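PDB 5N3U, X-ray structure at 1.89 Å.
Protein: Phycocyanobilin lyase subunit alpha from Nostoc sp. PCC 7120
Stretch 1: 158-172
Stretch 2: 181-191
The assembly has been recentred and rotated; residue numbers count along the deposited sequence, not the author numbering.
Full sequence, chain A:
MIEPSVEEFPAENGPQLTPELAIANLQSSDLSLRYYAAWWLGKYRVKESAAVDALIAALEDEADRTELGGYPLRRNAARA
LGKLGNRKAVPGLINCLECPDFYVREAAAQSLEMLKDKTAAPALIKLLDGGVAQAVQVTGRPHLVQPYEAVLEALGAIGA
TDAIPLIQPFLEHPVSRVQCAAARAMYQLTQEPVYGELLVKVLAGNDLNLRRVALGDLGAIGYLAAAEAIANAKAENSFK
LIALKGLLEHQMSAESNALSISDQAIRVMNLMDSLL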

ATOM      1  N   ILE A 158      22.318  16.411 -16.273  1.00 23.13           N
ATOM      2  CA  ILE A 158      23.450  16.029 -17.084  1.00 26.24           C
ATOM      3  C   ILE A 158      24.524  17.076 -17.184  1.00 31.07           C
ATOM      4  O   ILE A 158      25.511  16.874 -17.911  1.00 32.61           O
ATOM      5  N   GLY A 159      24.369  18.204 -16.504  1.00 25.69           N
ATOM      6  CA  GLY A 159      25.412  19.202 -16.501  1.00 27.85           C
ATOM      7  C   GLY A 159      25.573  19.968 -17.816  1.00 32.13           C
ATOM      8  O   GLY A 159      26.662  20.421 -18.122  1.00 28.29           O
ATOM      9  N   ALA A 160      24.483  20.204 -18.568  1.00 25.95           N
ATOM     10  CA  ALA A 160      24.572  20.894 -19.833  1.00 25.60           C
ATOM     11  C   ALA A 160      24.597  22.397 -19.658  1.00 25.92           C
ATOM     12  O   ALA A 160      23.560  23.098 -19.893  1.00 27.67           O
ATOM     13  N   THR A 161      25.750  22.925 -19.273  1.00 25.21           N
ATOM     14  CA  THR A 161      25.872  24.356 -19.036  1.00 31.04           C
ATOM     15  C   THR A 161      25.653  25.271 -20.238  1.00 30.56           C
ATOM     16  O   THR A 161      25.197  26.404 -20.089  1.00 31.93           O
ATOM     17  N   ASP A 162      25.912  24.775 -21.427  1.00 30.89           N
ATOM     18  CA  ASP A 162      25.598  25.542 -22.630  1.00 34.65           C
ATOM     19  C   ASP A 162      24.139  25.872 -22.763  1.00 31.59           C
ATOM     20  O   ASP A 162      23.822  26.795 -23.420  1.00 31.92           O
ATOM     21  N   ALA A 163      23.263  25.159 -22.083  1.00 30.83           N
ATOM     22  CA  ALA A 163      21.840  25.392 -22.218  1.00 29.20           C
ATOM     23  C   ALA A 163      21.312  26.452 -21.317  1.00 27.13           C
ATOM     24  O   ALA A 163      20.119  26.779 -21.398  1.00 24.12           O
ATOM     25  N   ILE A 164      22.122  26.954 -20.390  1.00 25.76           N
ATOM     26  CA  ILE A 164      21.657  27.974 -19.447  1.00 23.74           C
ATOM     27  C   ILE A 164      20.820  29.073 -20.045  1.00 22.02           C
ATOM     28  O   ILE A 164      19.770  29.342 -19.539  1.00 24.83           O
ATOM     29  N   PRO A 165      21.267  29.741 -21.119  1.00 29.37           N
ATOM     30  CA  PRO A 165      20.481  30.874 -21.651  1.00 26.16           C
ATOM     31  C   PRO A 165      19.135  30.412 -22.244  1.00 28.31           C
ATOM     32  O   PRO A 165      18.208  31.190 -22.323  1.00 27.98           O
ATOM     33  N   LEU A 166      19.025  29.115 -22.629  1.00 26.22           N
ATOM     34  CA  LEU A 166      17.758  28.572 -23.095  1.00 24.57           C
ATOM     35  C   LEU A 166      16.841  28.184 -21.944  1.00 24.26           C
ATOM     36  O   LEU A 166      15.640  28.293 -22.039  1.00 22.27           O
ATOM     37  N   ILE A 167      17.440  27.828 -20.822  1.00 22.71           N
ATOM     38  CA  ILE A 167      16.748  27.421 -19.660  1.00 20.58           C
ATOM     39  C   ILE A 167      16.236  28.588 -18.852  1.00 21.48           C
ATOM     40  O   ILE A 167      15.073  28.583 -18.408  1.00 20.26           O
ATOM     41  N   GLN A 168      17.072  29.608 -18.666  1.00 22.47           N
ATOM     42  CA  GLN A 168      16.741  30.728 -17.788  1.00 22.07           C
ATOM     43  C   GLN A 168      15.394  31.407 -18.020  1.00 20.65           C
ATOM     44  O   GLN A 168      14.671  31.595 -17.097  1.00 21.17           O
ATOM     45  N   PRO A 169      14.970  31.609 -19.302  1.00 19.56           N
ATOM     46  CA  PRO A 169      13.657  32.143 -19.582  1.00 22.17           C
ATOM     47  C   PRO A 169      12.468  31.343 -19.030  1.00 22.70           C
ATOM     48  O   PRO A 169      11.388  31.873 -18.675  1.00 21.62           O
ATOM     49  N   PHE A 170      12.639  30.021 -18.886  1.00 20.96           N
ATOM     50  CA  PHE A 170      11.568  29.194 -18.341  1.00 19.67           C
ATOM     51  C   PHE A 170      11.289  29.452 -16.909  1.00 21.51           C
ATOM     52  O   PHE A 170      10.246  29.022 -16.380  1.00 21.19           O
ATOM     53  N   LEU A 171      12.153  30.218 -16.224  1.00 20.80           N
ATOM     54  CA  LEU A 171      11.736  30.595 -14.887  1.00 24.01           C
ATOM     55  C   LEU A 171      10.458  31.440 -14.873  1.00 25.81           C
ATOM     56  O   LEU A 171       9.855  31.565 -13.791  1.00 27.42           O
ATOM     57  N   GLU A 172      10.121  32.092 -16.003  1.00 24.86           N
ATOM     58  CA  GLU A 172       8.860  32.896 -16.165  1.00 29.67           C
ATOM     59  C   GLU A 172       7.782  32.200 -16.964  1.00 30.50           C
ATOM     60  O   GLU A 172       6.781  32.788 -17.320  1.00 27.57           O
ATOM     61  N   ALA A 181      11.052  23.300 -12.308  1.00 19.92           N
ATOM     62  CA  ALA A 181      12.084  22.606 -13.006  1.00 18.62           C
ATOM     63  C   ALA A 181      13.211  23.508 -13.493  1.00 21.34           C
ATOM     64  O   ALA A 181      14.399  23.106 -13.453  1.00 20.31           O
ATOM     65  N   ALA A 182      12.864  24.720 -14.009  1.00 19.97           N
ATOM     66  CA  ALA A 182      13.844  25.670 -14.472  1.00 20.05           C
ATOM     67  C   ALA A 182      14.695  26.153 -13.265  1.00 19.20           C
ATOM     68  O   ALA A 182      15.906  26.256 -13.383  1.00 19.91           O
ATOM     69  N   ALA A 183      14.065  26.317 -12.104  1.00 20.36           N
ATOM     70  CA  ALA A 183      14.833  26.675 -10.864  1.00 19.44           C
ATOM     71  C   ALA A 183      15.800  25.632 -10.469  1.00 19.41           C
ATOM     72  O   ALA A 183      16.984  25.866 -10.244  1.00 17.57           O
ATOM     73  N   ARG A 184      15.346  24.382 -10.529  1.00 19.93           N
ATOM     74  CA  ARG A 184      16.275  23.295 -10.319  1.00 21.28           C
ATOM     75  C   ARG A 184      17.398  23.186 -11.232  1.00 19.57           C
ATOM     76  O   ARG A 184      18.571  23.023 -10.825  1.00 20.35           O
ATOM     77  N   ALA A 185      17.112  23.266 -12.509  1.00 19.44           N
ATOM     78  CA  ALA A 185      18.168  23.225 -13.474  1.00 19.50           C
ATOM     79  C   ALA A 185      19.132  24.419 -13.361  1.00 20.05           C
ATOM     80  O   ALA A 185      20.357  24.262 -13.422  1.00 20.00           O
ATOM     81  N   MET A 186      18.563  25.593 -13.122  1.00 20.37           N
ATOM     82  CA  MET A 186      19.436  26.746 -12.998  1.00 20.77           C
ATOM     83  C   MET A 186      20.414  26.609 -11.821  1.00 21.94           C
ATOM     84  O   MET A 186      21.607  26.959 -11.930  1.00 24.39           O
ATOM     85  N   TYR A 187      19.909  26.160 -10.700  1.00 20.13           N
ATOM     86  CA  TYR A 187      20.792  25.871  -9.577  1.00 22.67           C
ATOM     87  C   TYR A 187      21.873  24.840  -9.887  1.00 24.84           C
ATOM     88  O   TYR A 187      23.082  25.022  -9.622  1.00 23.78           O
ATOM     89  N   GLN A 188      21.493  23.730 -10.516  1.00 26.21           N
ATOM     90  CA  GLN A 188      22.476  22.746 -10.830  1.00 23.56           C
ATOM     91  C   GLN A 188      23.512  23.221 -11.715  1.00 25.51           C
ATOM     92  O   GLN A 188      24.658  22.872 -11.548  1.00 26.71           O
ATOM     93  N   LEU A 189      23.164  24.041 -12.687  1.00 22.61           N
ATOM     94  CA  LEU A 189      24.112  24.478 -13.657  1.00 22.34           C
ATOM     95  C   LEU A 189      24.914  25.723 -13.274  1.00 27.48           C
ATOM     96  O   LEU A 189      25.969  25.920 -13.850  1.00 25.02           O
ATOM     97  N   THR A 190      24.400  26.558 -12.410  1.00 24.31           N
ATOM     98  CA  THR A 190      25.144  27.728 -11.944  1.00 27.34           C
ATOM     99  C   THR A 190      25.580  27.744 -10.453  1.00 32.25           C
ATOM    100  O   THR A 190      26.382  28.590 -10.051  1.00 28.93           O
ATOM    101  N   GLN A 191      24.971  26.901  -9.627  1.00 28.12           N
ATOM    102  CA  GLN A 191      25.161  26.865  -8.195  1.00 30.97           C
ATOM    103  C   GLN A 191      24.791  28.167  -7.484  1.00 32.27           C
ATOM    104  O   GLN A 191      25.223  28.387  -6.391  1.00 29.75           O
TER

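The two stretches pack through an almost wholly apolar interface that buries 578 Å² and contains no hydrogen bond from one stretch to the other. They run in opposite senses: the CA of Thr161 lies 5.7 Å from the CA of Leu189, and at the far end the CA of Leu171 lies 5.4 Å from the CA of Ala182.

The centre of the contact is a knob-into-hole arrangement. Ile167 points toward the helix of the second stretch and, with chi1 m and chi2 t, inserts its side chain among Ala182, Ala185, Met186 and Leu189. Ile167 CG2 lies 3.8 Å from Met186 SD and 4.1 Å from Ala185 CB, and Ile167 CD1 lies 3.6 Å from Leu189 CD1.

Around this knob, further apolar side chains close the interface. Leu189 (m, t) points toward the first stretch and has the largest covered area of any residue here. Leu189 CB lies 3.8 Å from CG1 of Ile164, and the latter side chain, also m, t, starts sideways but brings its end nearer to the helix. There Ile164 CD1 approaches CG2 of Thr190 at 3.9 Å, and Ile164 CG2 lies 3.9 Å from Met186 CE. Met186 starts sideways, and its m, m, m rotamer brings its end nearer to the first stretch. Leu171 (m, t) likewise begins sideways and turns inward, so that its CD1 lies 4.2 Å from Met186 CG and its CD2 4.0 Å from Ala183 CB.

Several contacts involve backbone. Close to Ala182 the two chains come near, and Ala182 CB, which points toward the first stretch, lies 3.7 Å from both Phe170 C and Leu171 N. Phe170 CB is 3.8 Å from Ala182 CB, but the phenyl ring (chi1 m) leads away from the helix. At the other end, Leu189 CD2 packs 3.6 Å from Gly159 C and 3.5 Å from Ala160 N, covering the turn where Gly159, with positive phi, ends a helix in a Schellman motif.

Polar side chains add no hydrogen bond between the stretches. Thr190, with chi1 p, donates from OG1 to Met186 O at 2.8 Å, a bond back into the preceding turn of its own helix that leaves CG2 to meet Ile164. Thr161 (p) presents its methyl, CG2, 3.8 Å from Leu189 O, while Gln168 places OE1 3.8 Å from Met186 CE. Arg184 points its CB away from the first stretch, and its NE and NH2 are hydrogen-bonded elsewhere in the structure.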

ATOM      1  CB  ILE A 158      23.042  15.524 -18.466  1.00 24.83           C
ATOM      2  CG1 ILE A 158      22.613  16.698 -19.354  1.00 24.26           C
ATOM      3  CG2 ILE A 158      21.974  14.446 -18.311  1.00 27.23           C
ATOM      4  CD1 ILE A 158      22.034  16.348 -20.672  1.00 22.95           C
ATOM      5  CB  ALA A 160      23.377  20.517 -20.691  1.00 28.28           C
ATOM      6  CB  THR A 161      27.239  24.686 -18.402  1.00 32.86           C
ATOM      7  OG1 THR A 161      28.256  24.061 -19.191  1.00 30.79           O
ATOM      8  CG2 THR A 161      27.240  24.205 -16.979  1.00 31.15           C
ATOM      9  CB  ASP A 162      25.888  24.763 -23.880  1.00 39.10           C
ATOM     10  CG  ASP A 162      27.351  24.596 -24.138  1.00 46.73           C
ATOM     11  OD1 ASP A 162      28.164  25.414 -23.648  1.00 48.28           O
ATOM     12  OD2 ASP A 162      27.668  23.619 -24.859  1.00 45.36           O
ATOM     13  CB  ALA A 163      21.077  24.062 -21.978  1.00 27.21           C
ATOM     14  CB  ILE A 164      22.835  28.585 -18.634  1.00 26.61           C
ATOM     15  CG1 ILE A 164      23.297  27.553 -17.607  1.00 27.27           C
ATOM     16  CG2 ILE A 164      22.424  29.897 -17.940  1.00 28.16           C
ATOM     17  CD1 ILE A 164      24.698  27.807 -17.010  1.00 30.92           C
ATOM     18  CB  PRO A 165      21.316  31.386 -22.806  1.00 30.21           C
ATOM     19  CG  PRO A 165      22.608  30.719 -22.754  1.00 31.63           C
ATOM     20  CD  PRO A 165      22.527  29.533 -21.839  1.00 27.25           C
ATOM     21  CB  LEU A 166      18.000  27.373 -23.955  1.00 27.43           C
ATOM     22  CG  LEU A 166      18.994  27.503 -25.093  1.00 32.70           C
ATOM     23  CD1 LEU A 166      19.077  26.135 -25.778  1.00 34.10           C
ATOM     24  CD2 LEU A 166      18.594  28.557 -26.104  1.00 35.51           C
ATOM     25  CB  ILE A 167      17.648  26.526 -18.778  1.00 21.78           C
ATOM     26  CG1 ILE A 167      17.924  25.219 -19.485  1.00 22.24           C
ATOM     27  CG2 ILE A 167      16.989  26.286 -17.429  1.00 22.27           C
ATOM     28  CD1 ILE A 167      18.995  24.422 -18.821  1.00 24.84           C
ATOM     29  CB  GLN A 168      17.855  31.770 -17.881  1.00 25.65           C
ATOM     30  CG  GLN A 168      17.667  32.887 -16.876  1.00 29.88           C
ATOM     31  CD  GLN A 168      19.000  33.659 -16.593  1.00 37.12           C
ATOM     32  OE1 GLN A 168      20.055  33.340 -17.150  1.00 40.76           O
ATOM     33  NE2 GLN A 168      18.956  34.581 -15.652  1.00 37.98           N
ATOM     34  CB  PRO A 169      13.661  32.177 -21.098  1.00 24.37           C
ATOM     35  CG  PRO A 169      15.049  32.353 -21.447  1.00 25.43           C
ATOM     36  CD  PRO A 169      15.750  31.453 -20.499  1.00 21.77           C
ATOM     37  CB  PHE A 170      11.834  27.682 -18.596  1.00 20.32           C
ATOM     38  CG  PHE A 170      11.647  27.292 -20.065  1.00 20.44           C
ATOM     39  CD1 PHE A 170      12.630  27.543 -20.977  1.00 19.53           C
ATOM     40  CD2 PHE A 170      10.433  26.807 -20.507  1.00 19.48           C
ATOM     41  CE1 PHE A 170      12.453  27.227 -22.320  1.00 24.28           C
ATOM     42  CE2 PHE A 170      10.231  26.477 -21.859  1.00 20.40           C
ATOM     43  CZ  PHE A 170      11.241  26.670 -22.742  1.00 20.10           C
ATOM     44  CB  LEU A 171      12.843  31.380 -14.162  1.00 24.02           C
ATOM     45  CG  LEU A 171      14.123  30.638 -13.822  1.00 22.57           C
ATOM     46  CD1 LEU A 171      15.307  31.611 -13.680  1.00 25.36           C
ATOM     47  CD2 LEU A 171      13.961  29.788 -12.537  1.00 24.26           C
ATOM     48  CB  GLU A 172       9.199  34.324 -16.769  1.00 33.57           C
ATOM     49  CG  GLU A 172      10.209  34.996 -15.825  1.00 43.32           C
ATOM     50  CD  GLU A 172      10.519  36.478 -16.111  1.00 56.01           C
ATOM     51  OE1 GLU A 172      10.356  36.866 -17.295  1.00 60.28           O
ATOM     52  OE2 GLU A 172      10.972  37.232 -15.175  1.00 54.74           O
ATOM     53  CB  ALA A 181      11.449  21.821 -14.110  1.00 22.58           C
ATOM     54  CB  ALA A 182      13.172  26.847 -15.143  1.00 23.64           C
ATOM     55  CB  ALA A 183      13.898  26.968  -9.756  1.00 21.14           C
ATOM     56  CB  ARG A 184      15.490  21.959 -10.295  1.00 24.71           C
ATOM     57  CG  ARG A 184      16.350  20.746 -10.138  1.00 28.16           C
ATOM     58  CD  ARG A 184      15.465  19.635 -10.645  1.00 36.26           C
ATOM     59  NE  ARG A 184      15.742  18.238 -10.323  1.00 38.73           N
ATOM     60  CZ  ARG A 184      16.589  17.443 -10.921  1.00 44.20           C
ATOM     61  NH1 ARG A 184      17.492  17.871 -11.851  1.00 47.79           N
ATOM     62  NH2 ARG A 184      16.578  16.177 -10.499  1.00 44.08           N
ATOM     63  CB  ALA A 185      17.624  23.179 -14.851  1.00 20.20           C
ATOM     64  CB  MET A 186      18.580  27.986 -12.905  1.00 22.90           C
ATOM     65  CG  MET A 186      17.980  28.477 -14.252  1.00 23.56           C
ATOM     66  SD  MET A 186      19.151  28.805 -15.535  1.00 24.11           S
ATOM     67  CE  MET A 186      20.019  30.316 -14.893  1.00 28.27           C
ATOM     68  CB  TYR A 187      20.014  25.465  -8.376  1.00 23.85           C
ATOM     69  CG  TYR A 187      20.965  25.339  -7.175  1.00 25.27           C
ATOM     70  CD1 TYR A 187      21.643  24.138  -6.908  1.00 26.88           C
ATOM     71  CD2 TYR A 187      21.210  26.423  -6.359  1.00 26.75           C
ATOM     72  CE1 TYR A 187      22.521  24.033  -5.824  1.00 29.36           C
ATOM     73  CE2 TYR A 187      22.085  26.332  -5.276  1.00 27.81           C
ATOM     74  CZ  TYR A 187      22.744  25.149  -5.023  1.00 30.79           C
ATOM     75  OH  TYR A 187      23.622  25.025  -3.971  1.00 34.65           O
ATOM     76  CB  GLN A 188      21.850  21.469 -11.438  1.00 28.24           C
ATOM     77  CG  GLN A 188      21.053  20.702 -10.475  1.00 28.59           C
ATOM     78  CD  GLN A 188      20.393  19.465 -11.150  1.00 34.21           C
ATOM     79  OE1 GLN A 188      19.539  19.586 -12.031  1.00 33.78           O
ATOM     80  NE2 GLN A 188      20.748  18.340 -10.717  1.00 32.69           N
ATOM     81  CB  LEU A 189      23.441  24.774 -14.985  1.00 24.94           C
ATOM     82  CG  LEU A 189      22.725  23.507 -15.549  1.00 26.90           C
ATOM     83  CD1 LEU A 189      21.849  23.830 -16.752  1.00 27.12           C
ATOM     84  CD2 LEU A 189      23.753  22.479 -15.984  1.00 28.44           C
ATOM     85  CB  THR A 190      24.269  29.016 -12.096  1.00 23.79           C
ATOM     86  OG1 THR A 190      23.248  29.036 -11.119  1.00 23.30           O
ATOM     87  CG2 THR A 190      23.661  29.190 -13.484  1.00 28.88           C
ATOM     88  CB  GLN A 191      26.612  26.448  -7.913  1.00 37.06           C
ATOM     89  CG  GLN A 191      26.905  25.035  -8.408  1.00 41.93           C
ATOM     90  CD  GLN A 191      26.056  24.034  -7.634  1.00 43.44           C
ATOM     91  OE1 GLN A 191      25.063  23.472  -8.134  1.00 52.22           O
ATOM     92  NE2 GLN A 191      26.420  23.816  -6.422  1.00 39.13           N
TER